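Local atomic coordinates of cryptic loci regulator 2 (Schizosaccharomyces pombe 972h-, PDB entry 5IKJ), a protein that is required for deacetylation at the mating-type region and centromere, acting upstream of histone deacetylases to promote transcriptional silencing by the SHREC repressor complex. Residues Val247-Ile252 with Leu256-Ile261; Ser240-Gly245 with Ile309-Arg314. All blocks are in the same frame, centred on the assembly; numbering follows the deposited sequence.

Interaction 1: residues Val247-Ile252 with Leu256-Ile261; sequences VVWIDI and LIPAII
I250 and A259 meet within a β-hairpin, strand 247-252 running against strand 256-261 with 143° between their directions. The hairpin belongs to a five-stranded antiparallel sheet in which strand 309-311, coming after the meander, returns to pair with strand 247-252, a topology consistent with an SH3-like barrel. On one face of the sheet, V248, I250, I257 and A259 gather. The I250 side chain has CG1 beside its own backbone N (chi1 -72°), which brings CG1 to 3.5 Å from A259 CB, tighter than normal van der Waals contact. Its CB also lies 3.9 Å from I257 CB: the two isoleucines cross obliquely and meet at their CB atoms, close to the backbone, rather than through their ends. V248 crosses I261 at about a right angle, with CG1 4.2 Å from I261 CG1. Further along, I252 and I257 meet through their CD1 atoms. Beyond the hairpin, I309 of the neighbouring strand lies against V248 and I250.

The other face carries W249, P258 and L256. The six-membered ring of the W249 indole reaches P258 with CZ3, 3.6 Å from P258 CG, while CE3 approaches L256 CB. W312 stacks on the same indole, H315 and H324 meet it edge-to-face, and its NE1 bonds to the H315 carbonyl. P258 occupies a non-hydrogen-bonded position, where the missing N-H costs the hairpin no bond. The hydrogen-bonded pairs fall on V248 with A259 and on I250 with I257. In the second pair both bonds are short: I250 N to I257 O is 2.7 Å, and I257 N reaches I250 O at 2.6 Å.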
loop_
_atom_site.group_PDB
_atom_site.type_symbol
_atom_site.label_atom_id
_atom_site.label_comp_id
_atom_site.label_asym_id
_atom_site.label_seq_id
_atom_site.Cartn_x
_atom_site.Cartn_y
_atom_site.Cartn_z
ATOM N N VAL A 247 6.994 17.007 -0.832
ATOM C CA VAL A 247 7.429 18.308 -1.325
ATOM C C VAL A 247 8.865 18.172 -1.806
ATOM O O VAL A 247 9.739 17.722 -1.054
ATOM C CB VAL A 247 7.302 19.382 -0.230
ATOM C CG1 VAL A 247 7.972 20.682 -0.656
ATOM C CG2 VAL A 247 5.833 19.624 0.099
ATOM N N VAL A 248 9.114 18.557 -3.057
ATOM C CA VAL A 248 10.385 18.318 -3.719
ATOM C C VAL A 248 10.833 19.598 -4.416
ATOM O O VAL A 248 10.121 20.601 -4.441
ATOM C CB VAL A 248 10.302 17.152 -4.728
ATOM C CG1 VAL A 248 9.742 15.901 -4.058
ATOM C CG2 VAL A 248 9.450 17.538 -5.936
ATOM N N TRP A 249 12.036 19.548 -4.984
ATOM C CA TRP A 249 12.545 20.594 -5.860
ATOM C C TRP A 249 12.475 20.108 -7.300
ATOM O O TRP A 249 12.942 19.007 -7.611
ATOM C CB TRP A 249 13.987 20.966 -5.515
ATOM C CG TRP A 249 14.139 21.799 -4.283
ATOM C CD1 TRP A 249 14.733 21.429 -3.112
ATOM C CD2 TRP A 249 13.697 23.152 -4.098
ATOM N NE1 TRP A 249 14.689 22.464 -2.210
ATOM C CE2 TRP A 249 14.057 23.532 -2.790
ATOM C CE3 TRP A 249 13.032 24.075 -4.910
ATOM C CZ2 TRP A 249 13.773 24.796 -2.275
ATOM C CZ3 TRP A 249 12.750 25.329 -4.397
ATOM C CH2 TRP A 249 13.121 25.677 -3.092
ATOM N N ILE A 250 11.892 20.926 -8.170
ATOM C CA ILE A 250 11.846 20.651 -9.600
ATOM C C ILE A 250 12.908 21.491 -10.291
ATOM O O ILE A 250 13.123 22.658 -9.941
ATOM C CB ILE A 250 10.444 20.939 -10.175
ATOM C CG1 ILE A 250 9.439 19.884 -9.707
ATOM C CG2 ILE A 250 10.480 21.016 -11.693
ATOM C CD1 ILE A 250 9.830 18.460 -10.038
ATOM N N ASP A 251 13.577 20.896 -11.275
ATOM C CA ASP A 251 14.626 21.568 -12.039
ATOM C C ASP A 251 14.262 21.485 -13.518
ATOM O O ASP A 251 14.488 20.458 -14.166
ATOM C CB ASP A 251 15.993 20.946 -11.761
ATOM C CG ASP A 251 17.114 21.657 -12.495
ATOM O OD1 ASP A 251 16.937 22.840 -12.850
ATOM O OD2 ASP A 251 18.174 21.032 -12.713
ATOM N N ILE A 252 13.691 22.566 -14.045
ATOM C CA ILE A 252 13.331 22.675 -15.454
ATOM C C ILE A 252 14.024 23.905 -16.020
ATOM O O ILE A 252 13.964 24.985 -15.420
ATOM C CB ILE A 252 11.807 22.775 -15.653
ATOM C CG1 ILE A 252 11.094 21.585 -15.010
ATOM C CG2 ILE A 252 11.468 22.826 -17.138
ATOM C CD1 ILE A 252 9.603 21.799 -14.824
ATOM N N LEU A 256 14.849 26.121 -10.318
ATOM C CA LEU A 256 14.468 25.324 -9.154
ATOM C C LEU A 256 13.052 25.721 -8.747
ATOM O O LEU A 256 12.828 26.828 -8.249
ATOM C CB LEU A 256 15.449 25.528 -8.002
ATOM C CG LEU A 256 16.851 24.916 -8.119
ATOM C CD1 LEU A 256 17.588 25.074 -6.794
ATOM C CD2 LEU A 256 16.812 23.448 -8.528
ATOM N N ILE A 257 12.102 24.816 -8.951
ATOM C CA ILE A 257 10.682 25.089 -8.756
ATOM C C ILE A 257 10.198 24.258 -7.565
ATOM O O ILE A 257 10.366 23.033 -7.573
ATOM C CB ILE A 257 9.871 24.766 -10.021
ATOM C CG1 ILE A 257 10.264 25.715 -11.157
ATOM C CG2 ILE A 257 8.373 24.850 -9.745
ATOM C CD1 ILE A 257 9.724 25.312 -12.511
ATOM N N PRO A 258 9.598 24.867 -6.540
ATOM C CA PRO A 258 9.010 24.060 -5.459
ATOM C C PRO A 258 7.738 23.382 -5.943
ATOM O O PRO A 258 6.888 24.011 -6.576
ATOM C CB PRO A 258 8.719 25.086 -4.353
ATOM C CG PRO A 258 9.317 26.387 -4.817
ATOM C CD PRO A 258 9.408 26.306 -6.300
ATOM N N ALA A 259 7.605 22.093 -5.639
ATOM C CA ALA A 259 6.499 21.310 -6.167
ATOM C C ALA A 259 6.105 20.241 -5.160
ATOM O O ALA A 259 6.834 19.949 -4.209
ATOM C CB ALA A 259 6.865 20.670 -7.509
ATOM N N ILE A 260 4.928 19.660 -5.385
ATOM C CA ILE A 260 4.438 18.535 -4.601
ATOM C C ILE A 260 4.048 17.427 -5.567
ATOM O O ILE A 260 3.391 17.682 -6.583
ATOM C CB ILE A 260 3.243 18.923 -3.708
ATOM C CG1 ILE A 260 2.820 17.729 -2.846
ATOM C CG2 ILE A 260 2.068 19.410 -4.550
ATOM C CD1 ILE A 260 2.079 18.123 -1.589
ATOM N N ILE A 261 4.463 16.201 -5.260
ATOM C CA ILE A 261 4.072 15.059 -6.076
ATOM C C ILE A 261 2.576 14.826 -5.890
ATOM O O ILE A 261 2.109 14.568 -4.779
ATOM C CB ILE A 261 4.879 13.809 -5.698
ATOM C CG1 ILE A 261 6.385 14.096 -5.703
ATOM C CG2 ILE A 261 4.550 12.648 -6.644
ATOM C CD1 ILE A 261 6.988 14.353 -7.079
#

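Interaction 2: residues Ser240-Gly245 with Ile309-Arg314; sequences SSYRLG and IEPWSR
The Y242 ring has the I309 CG2 methyl over the centre of one face and P311 N at its edge, in the ring plane. CG2 stands 3.8 Å from the ring centroid and only 13° off the normal, which qualifies as a CH-pi contact. The I309 torsion explains the placement: with chi1 at -48°, CG1 lies beside the I309 nitrogen and CG2 opposite that nitrogen, which presents CG2 to the ring while the two side chains slide past each other in opposite directions. I309 CB follows, 3.7 Å from Y242 CE2.

The phenol end reaches the backbone. Y242 OH lies 2.7 Å from I309 O in a bond that is short but weak, and 3.3 Å from P311 CD, so the hydroxyl sits where the strand passes from isoleucine to proline. This I309 carbonyl points the opposite way from that of E310, which pairs with W249. A leucine in place of Y242 would probably deprive I309 CG2 of the flat surface it rests on and the I309 carbonyl of its hydroxyl partner. V248 also touches the tyrosine, and the Y242 backbone is held by the Y290 hydroxyl and by R264. The contact is buried: a single aromatic side chain from the loop following helix 214-237 packs against 309-311, an edge strand of the antiparallel sheet within this chain, an arrangement consistent with a lead-in segment covering part of an SH3-like barrel.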
loop_
_atom_site.group_PDB
_atom_site.type_symbol
_atom_site.label_atom_id
_atom_site.label_comp_id
_atom_site.label_asym_id
_atom_site.label_seq_id
_atom_site.Cartn_x
_atom_site.Cartn_y
_atom_site.Cartn_z
ATOM N N SER A 240 13.149 3.130 -4.966
ATOM C CA SER A 240 14.044 4.242 -5.287
ATOM C C SER A 240 13.260 5.229 -6.141
ATOM O O SER A 240 13.308 5.200 -7.372
ATOM C CB SER A 240 15.298 3.745 -5.996
ATOM O OG SER A 240 16.354 4.683 -5.878
ATOM N N SER A 241 12.530 6.119 -5.477
ATOM C CA SER A 241 11.542 6.946 -6.158
ATOM C C SER A 241 11.064 8.031 -5.204
ATOM O O SER A 241 11.334 7.996 -4.000
ATOM C CB SER A 241 10.363 6.098 -6.641
ATOM O OG SER A 241 9.757 5.419 -5.554
ATOM N N TYR A 242 10.350 9.002 -5.764
ATOM C CA TYR A 242 9.656 10.008 -4.979
ATOM C C TYR A 242 8.225 9.555 -4.714
ATOM O O TYR A 242 7.651 8.759 -5.461
ATOM C CB TYR A 242 9.678 11.358 -5.696
ATOM C CG TYR A 242 11.065 11.949 -5.771
ATOM C CD1 TYR A 242 11.551 12.756 -4.752
ATOM C CD2 TYR A 242 11.899 11.685 -6.851
ATOM C CE1 TYR A 242 12.823 13.291 -4.810
ATOM C CE2 TYR A 242 13.173 12.218 -6.916
ATOM C CZ TYR A 242 13.629 13.019 -5.894
ATOM O OH TYR A 242 14.897 13.548 -5.957
ATOM N N ARG A 243 7.653 10.069 -3.629
ATOM C CA ARG A 243 6.441 9.502 -3.059
ATOM C C ARG A 243 5.291 10.499 -3.113
ATOM O O ARG A 243 5.488 11.716 -3.040
ATOM C CB ARG A 243 6.692 9.039 -1.619
ATOM C CG ARG A 243 7.704 7.906 -1.557
ATOM C CD ARG A 243 8.146 7.566 -0.148
ATOM N NE ARG A 243 8.946 6.344 -0.137
ATOM C CZ ARG A 243 9.670 5.921 0.895
ATOM N NH1 ARG A 243 9.713 6.621 2.021
ATOM N NH2 ARG A 243 10.361 4.793 0.797
ATOM N N LEU A 244 4.085 9.955 -3.249
ATOM C CA LEU A 244 2.887 10.766 -3.406
ATOM C C LEU A 244 2.692 11.675 -2.202
ATOM O O LEU A 244 2.643 11.208 -1.059
ATOM C CB LEU A 244 1.676 9.851 -3.592
ATOM C CG LEU A 244 1.715 8.977 -4.847
ATOM C CD1 LEU A 244 0.605 7.936 -4.824
ATOM C CD2 LEU A 244 1.613 9.834 -6.098
ATOM N N GLY A 245 2.584 12.975 -2.462
ATOM C CA GLY A 245 2.394 13.956 -1.417
ATOM C C GLY A 245 3.659 14.613 -0.912
ATOM O O GLY A 245 3.572 15.518 -0.073
ATOM N N ILE A 309 14.384 15.951 -10.385
ATOM C CA ILE A 309 13.778 16.205 -9.084
ATOM C C ILE A 309 14.817 15.932 -8.008
ATOM O O ILE A 309 15.581 14.964 -8.100
ATOM C CB ILE A 309 12.522 15.339 -8.855
ATOM C CG1 ILE A 309 11.603 15.416 -10.076
ATOM C CG2 ILE A 309 11.804 15.782 -7.579
ATOM C CD1 ILE A 309 10.311 14.637 -9.947
ATOM N N GLU A 310 14.844 16.786 -6.991
ATOM C CA GLU A 310 15.757 16.630 -5.874
ATOM C C GLU A 310 14.984 16.712 -4.568
ATOM O O GLU A 310 13.985 17.434 -4.482
ATOM C CB GLU A 310 16.849 17.708 -5.899
ATOM C CG GLU A 310 17.626 17.747 -7.205
ATOM C CD GLU A 310 19.067 18.178 -7.023
ATOM O OE1 GLU A 310 19.301 19.240 -6.407
ATOM O OE2 GLU A 310 19.968 17.450 -7.492
ATOM N N PRO A 311 15.410 15.979 -3.537
ATOM C CA PRO A 311 14.693 16.039 -2.259
ATOM C C PRO A 311 14.715 17.445 -1.680
ATOM O O PRO A 311 15.652 18.216 -1.893
ATOM C CB PRO A 311 15.458 15.050 -1.370
ATOM C CG PRO A 311 16.190 14.165 -2.316
ATOM C CD PRO A 311 16.537 15.030 -3.482
ATOM N N TRP A 312 13.657 17.769 -0.931
ATOM C CA TRP A 312 13.517 19.111 -0.376
ATOM C C TRP A 312 14.741 19.532 0.423
ATOM O O TRP A 312 15.097 20.717 0.434
ATOM C CB TRP A 312 12.273 19.183 0.510
ATOM C CG TRP A 312 12.036 20.548 1.064
ATOM C CD1 TRP A 312 12.203 20.952 2.357
ATOM C CD2 TRP A 312 11.600 21.701 0.336
ATOM N NE1 TRP A 312 11.889 22.285 2.480
ATOM C CE2 TRP A 312 11.518 22.768 1.252
ATOM C CE3 TRP A 312 11.268 21.934 -1.002
ATOM C CZ2 TRP A 312 11.115 24.046 0.874
ATOM C CZ3 TRP A 312 10.870 23.203 -1.375
ATOM C CH2 TRP A 312 10.798 24.243 -0.441
ATOM N N SER A 313 15.397 18.589 1.096
ATOM C CA SER A 313 16.530 18.910 1.954
ATOM C C SER A 313 17.815 19.175 1.180
ATOM O O SER A 313 18.853 19.419 1.805
ATOM C CB SER A 313 16.764 17.776 2.957
ATOM O OG SER A 313 16.847 16.524 2.300
ATOM N N ARG A 314 17.778 19.143 -0.154
ATOM C CA ARG A 314 18.994 19.363 -0.929
ATOM C C ARG A 314 19.316 20.848 -1.064
ATOM O O ARG A 314 20.485 21.239 -0.973
ATOM C CB ARG A 314 18.861 18.719 -2.310
ATOM C CG ARG A 314 20.092 18.869 -3.201
ATOM C CD ARG A 314 21.368 18.446 -2.483
ATOM N NE ARG A 314 22.533 18.453 -3.362
ATOM C CZ ARG A 314 23.144 19.555 -3.787
ATOM N NH1 ARG A 314 22.696 20.751 -3.431
ATOM N NH2 ARG A 314 24.202 19.460 -4.580
#

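Interaction 2 closes a loop of the chain within which the hairpin of interaction 1 is nested, and their centres lie about 9 Å apart. Two probable backbone hydrogen bonds join them: W249 N to E310 O, 2.9 Å, pairs the first hairpin strand with strand 309-311, and G245 N to I261 O, also 2.9 Å, ties the lead-in loop to the second strand. Packing continues the connection, with V247 O 3.3 Å from W312 CB and I260 CD1 3.4 Å from G245 O. Both contacts reach the same sheet, in which strands 247-252 and 309-311 are neighbours, while 240-245 is a loop beside it. None of the zinc ligands H189, C204, C206 and C209 belongs to either contact.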